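Local atomic coordinates of aminopeptidase YwaD (Bacillus subtilis, PDB entry 6HC6), a protein that uses a pair of zinc ions to hydrolyse peptides from the N-terminus, releasing residues such as leucine, arginine and lysine. Residues G100-L111 with A208-L219. Residues are numbered along the deposited sequence; the frame is centred on the assembly and turned at random.
Sequences GTLSSAGRDILL and ALTQQKEATLKL
Thr101 and Lys218 bond to each other through both backbone N-H and C=O groups, and Ser103 and Thr216 repeat the pattern two residues on; the straightest of the four bonds runs from Lys218 N to Thr101 O (2.9 Å, 176°). Strands 100-104 and 214-219 are thus antiparallel neighbours. On the face carrying these two pairs, a water bridges Thr101 OG1 and Thr216 O, while Thr216 OG1 is hydrogen-bonded to Thr126 OG1 on the next strand.

At the end of this pairing Ser104 OG, swung anti to the backbone N (chi1 179°), donates a short 2.6 Å bond to Glu214 O, which also accepts from a water held by Ala105 N. Ser104 CB sits tightly on Leu209 CD2 at 3.5 Å. With an alanine in place of Ser104, Glu214 O is likely to lose its hydroxyl donor, keeping the bond from the water.

Here the sheet of the PA domain, well away from the zinc site, closes on itself: a type I' beta turn, Ser104 to Arg107, links strand 97-104 to strand 107-113 as a hairpin.

Inside, Leu102 CD1 packs on Leu217 CD1 at 3.7 Å, and Leu111 sets CD2 against Leu217 CD1 and CD1 against Leu219 CD2. Ile109 CD1 meets Leu209 CD2 tip to tip (3.7 Å), beside Ile201.

Arg107 stretches toward helix 203-209, where Ala208 CB lies 3.8 Å above the centre of the Arg107 guanidinium plane and Asp205 takes NH2 in a salt bridge.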
loop_
_atom_site.group_PDB
_atom_site.type_symbol
_atom_site.label_atom_id
_atom_site.label_comp_id
_atom_site.label_asym_id
_atom_site.label_seq_id
_atom_site.Cartn_x
_atom_site.Cartn_y
_atom_site.Cartn_z
ATOM N N GLY A 100 -20.522 3.915 -4.055
ATOM C CA GLY A 100 -21.970 3.946 -4.022
ATOM C C GLY A 100 -22.521 3.463 -2.698
ATOM O O GLY A 100 -21.858 3.541 -1.663
ATOM N N THR A 101 -23.757 2.966 -2.760
ATOM C CA THR A 101 -24.569 2.758 -1.576
ATOM C C THR A 101 -25.316 1.435 -1.669
ATOM O O THR A 101 -25.476 0.848 -2.742
ATOM C CB THR A 101 -25.593 3.884 -1.382
ATOM O OG1 THR A 101 -26.427 3.961 -2.542
ATOM C CG2 THR A 101 -24.892 5.221 -1.170
ATOM N N LEU A 102 -25.811 1.000 -0.519
ATOM C CA LEU A 102 -26.523 -0.259 -0.416
ATOM C C LEU A 102 -27.608 -0.080 0.629
ATOM O O LEU A 102 -27.373 0.545 1.664
ATOM C CB LEU A 102 -25.566 -1.396 -0.033
ATOM C CG LEU A 102 -26.167 -2.703 0.498
ATOM C CD1 LEU A 102 -26.877 -3.445 -0.620
ATOM C CD2 LEU A 102 -25.092 -3.609 1.125
ATOM N N SER A 103 -28.799 -0.605 0.351
ATOM C CA SER A 103 -29.883 -0.521 1.316
ATOM C C SER A 103 -30.683 -1.809 1.278
ATOM O O SER A 103 -30.697 -2.528 0.277
ATOM C CB SER A 103 -30.790 0.679 1.040
ATOM O OG SER A 103 -31.468 0.509 -0.190
ATOM N N SER A 104 -31.354 -2.095 2.388
ATOM C CA SER A 104 -32.242 -3.249 2.452
ATOM C C SER A 104 -33.237 -3.023 3.575
ATOM O O SER A 104 -32.839 -2.728 4.704
ATOM C CB SER A 104 -31.451 -4.540 2.677
ATOM O OG SER A 104 -32.308 -5.663 2.756
ATOM N N ALA A 105 -34.521 -3.139 3.253
ATOM C CA ALA A 105 -35.595 -2.968 4.231
ATOM C C ALA A 105 -35.413 -1.682 5.034
ATOM O O ALA A 105 -35.592 -1.653 6.252
ATOM C CB ALA A 105 -35.688 -4.185 5.156
ATOM N N GLY A 106 -35.034 -0.611 4.340
ATOM C CA GLY A 106 -34.900 0.697 4.946
ATOM C C GLY A 106 -33.623 0.934 5.717
ATOM O O GLY A 106 -33.473 2.008 6.311
ATOM N N ARG A 107 -32.716 -0.032 5.749
ATOM C CA ARG A 107 -31.430 0.117 6.416
ATOM C C ARG A 107 -30.385 0.483 5.374
ATOM O O ARG A 107 -30.212 -0.232 4.384
ATOM C CB ARG A 107 -31.058 -1.175 7.143
ATOM C CG ARG A 107 -29.685 -1.213 7.795
ATOM C CD ARG A 107 -29.345 -2.660 8.167
ATOM N NE ARG A 107 -28.165 -2.797 9.023
ATOM C CZ ARG A 107 -28.211 -3.058 10.327
ATOM N NH1 ARG A 107 -29.380 -3.199 10.937
ATOM N NH2 ARG A 107 -27.089 -3.176 11.022
ATOM N N ASP A 108 -29.703 1.604 5.582
ATOM C CA ASP A 108 -28.600 1.980 4.716
ATOM C C ASP A 108 -27.313 1.381 5.268
ATOM O O ASP A 108 -27.087 1.378 6.480
ATOM C CB ASP A 108 -28.487 3.500 4.601
ATOM C CG ASP A 108 -29.702 4.127 3.922
ATOM O OD1 ASP A 108 -30.237 3.550 2.950
ATOM O OD2 ASP A 108 -30.126 5.207 4.363
ATOM N N ILE A 109 -26.496 0.832 4.373
ATOM C CA ILE A 109 -25.322 0.055 4.757
ATOM C C ILE A 109 -24.104 0.632 4.057
ATOM O O ILE A 109 -24.062 0.689 2.822
ATOM C CB ILE A 109 -25.490 -1.437 4.412
ATOM C CG1 ILE A 109 -26.757 -1.981 5.062
ATOM C CG2 ILE A 109 -24.247 -2.238 4.828
ATOM C CD1 ILE A 109 -27.095 -3.368 4.633
ATOM N N LEU A 110 -23.120 1.057 4.842
ATOM C CA LEU A 110 -21.861 1.535 4.291
ATOM C C LEU A 110 -21.114 0.403 3.602
ATOM O O LEU A 110 -21.081 -0.726 4.096
ATOM C CB LEU A 110 -20.993 2.112 5.403
ATOM C CG LEU A 110 -21.546 3.351 6.090
ATOM C CD1 LEU A 110 -20.500 3.910 7.052
ATOM C CD2 LEU A 110 -21.929 4.376 5.046
ATOM N N LEU A 111 -20.491 0.711 2.466
ATOM C CA LEU A 111 -19.832 -0.312 1.677
ATOM C C LEU A 111 -18.505 0.207 1.152
ATOM O O LEU A 111 -18.260 1.414 1.091
ATOM C CB LEU A 111 -20.716 -0.776 0.503
ATOM C CG LEU A 111 -20.974 0.208 -0.647
ATOM C CD1 LEU A 111 -19.877 0.170 -1.719
ATOM C CD2 LEU A 111 -22.307 -0.091 -1.301
ATOM N N ALA A 208 -27.271 -8.785 9.766
ATOM C CA ALA A 208 -28.644 -8.344 9.567
ATOM C C ALA A 208 -29.150 -8.747 8.190
ATOM O O ALA A 208 -30.270 -9.250 8.058
ATOM C CB ALA A 208 -28.743 -6.832 9.751
ATOM N N LEU A 209 -28.326 -8.542 7.156
ATOM C CA LEU A 209 -28.736 -8.837 5.786
ATOM C C LEU A 209 -29.094 -10.300 5.583
ATOM O O LEU A 209 -29.889 -10.611 4.692
ATOM C CB LEU A 209 -27.627 -8.474 4.805
ATOM C CG LEU A 209 -27.547 -7.062 4.276
ATOM C CD1 LEU A 209 -26.659 -7.079 3.033
ATOM C CD2 LEU A 209 -28.955 -6.526 4.002
ATOM N N THR A 210 -28.483 -11.218 6.343
ATOM C CA THR A 210 -28.836 -12.627 6.181
ATOM C C THR A 210 -30.300 -12.891 6.489
ATOM O O THR A 210 -30.800 -13.970 6.159
ATOM C CB THR A 210 -27.992 -13.550 7.068
ATOM O OG1 THR A 210 -28.302 -13.319 8.449
ATOM C CG2 THR A 210 -26.504 -13.354 6.820
ATOM N N GLN A 211 -30.997 -11.944 7.109
ATOM C CA GLN A 211 -32.399 -12.126 7.449
ATOM C C GLN A 211 -33.348 -11.382 6.518
ATOM O O GLN A 211 -34.566 -11.479 6.706
ATOM C CB GLN A 211 -32.656 -11.685 8.896
ATOM C CG GLN A 211 -31.647 -12.205 9.901
ATOM C CD GLN A 211 -31.629 -13.717 9.972
ATOM O OE1 GLN A 211 -32.592 -14.339 10.420
ATOM N NE2 GLN A 211 -30.529 -14.321 9.527
ATOM N N GLN A 212 -32.836 -10.646 5.530
ATOM C CA GLN A 212 -33.668 -9.815 4.668
ATOM C C GLN A 212 -33.933 -10.490 3.328
ATOM O O GLN A 212 -33.187 -11.362 2.884
ATOM C CB GLN A 212 -33.025 -8.448 4.419
ATOM C CG GLN A 212 -32.499 -7.747 5.665
ATOM C CD GLN A 212 -33.536 -7.588 6.742
ATOM O OE1 GLN A 212 -34.728 -7.435 6.459
ATOM N NE2 GLN A 212 -33.094 -7.624 7.995
ATOM N N LYS A 213 -35.015 -10.057 2.678
ATOM C CA LYS A 213 -35.422 -10.677 1.424
ATOM C C LYS A 213 -34.616 -10.164 0.232
ATOM O O LYS A 213 -34.236 -10.950 -0.641
ATOM C CB LYS A 213 -36.916 -10.449 1.197
ATOM C CG LYS A 213 -37.795 -11.135 2.236
ATOM C CD LYS A 213 -37.806 -12.634 2.041
ATOM C CE LYS A 213 -38.983 -13.260 2.767
ATOM N NZ LYS A 213 -39.131 -12.686 4.139
ATOM N N GLU A 214 -34.363 -8.858 0.158
ATOM C CA GLU A 214 -33.750 -8.287 -1.032
ATOM C C GLU A 214 -32.978 -7.032 -0.648
ATOM O O GLU A 214 -33.133 -6.487 0.445
ATOM C CB GLU A 214 -34.801 -7.959 -2.102
ATOM C CG GLU A 214 -35.697 -6.801 -1.713
ATOM C CD GLU A 214 -36.982 -6.721 -2.525
ATOM O OE1 GLU A 214 -37.377 -7.731 -3.143
ATOM O OE2 GLU A 214 -37.596 -5.635 -2.539
ATOM N N ALA A 215 -32.149 -6.573 -1.578
ATOM C CA ALA A 215 -31.317 -5.404 -1.360
ATOM C C ALA A 215 -31.185 -4.638 -2.668
ATOM O O ALA A 215 -31.405 -5.178 -3.756
ATOM C CB ALA A 215 -29.940 -5.802 -0.814
ATOM N N THR A 216 -30.840 -3.359 -2.553
ATOM C CA THR A 216 -30.593 -2.509 -3.710
ATOM C C THR A 216 -29.197 -1.920 -3.623
ATOM O O THR A 216 -28.853 -1.267 -2.629
ATOM C CB THR A 216 -31.610 -1.377 -3.810
ATOM O OG1 THR A 216 -32.930 -1.918 -3.941
ATOM C CG2 THR A 216 -31.306 -0.494 -5.009
ATOM N N LEU A 217 -28.418 -2.113 -4.680
ATOM C CA LEU A 217 -27.056 -1.614 -4.773
ATOM C C LEU A 217 -27.001 -0.528 -5.837
ATOM O O LEU A 217 -27.529 -0.711 -6.937
ATOM C CB LEU A 217 -26.110 -2.764 -5.105
ATOM C CG LEU A 217 -24.638 -2.683 -4.766
ATOM C CD1 LEU A 217 -24.446 -2.757 -3.272
ATOM C CD2 LEU A 217 -23.960 -3.864 -5.431
ATOM N N LYS A 218 -26.409 0.617 -5.494
ATOM C CA LYS A 218 -26.170 1.698 -6.445
ATOM C C LYS A 218 -24.674 1.963 -6.467
ATOM O O LYS A 218 -24.104 2.357 -5.446
ATOM C CB LYS A 218 -26.935 2.970 -6.069
ATOM C CG LYS A 218 -28.449 2.807 -6.032
ATOM C CD LYS A 218 -29.170 4.151 -5.906
ATOM C CE LYS A 218 -30.666 3.937 -5.697
ATOM N NZ LYS A 218 -31.397 5.212 -5.440
ATOM N N LEU A 219 -24.042 1.729 -7.616
ATOM C CA LEU A 219 -22.595 1.877 -7.739
ATOM C C LEU A 219 -22.264 2.582 -9.042
ATOM O O LEU A 219 -22.734 2.176 -10.108
ATOM C CB LEU A 219 -21.879 0.527 -7.697
ATOM C CG LEU A 219 -21.940 -0.268 -6.394
ATOM C CD1 LEU A 219 -21.501 -1.687 -6.667
ATOM C CD2 LEU A 219 -21.067 0.362 -5.312
HETATM O O HOH W 1 -28.601 1.701 -2.818
HETATM O O HOH W 2 -35.213 -4.309 0.611
#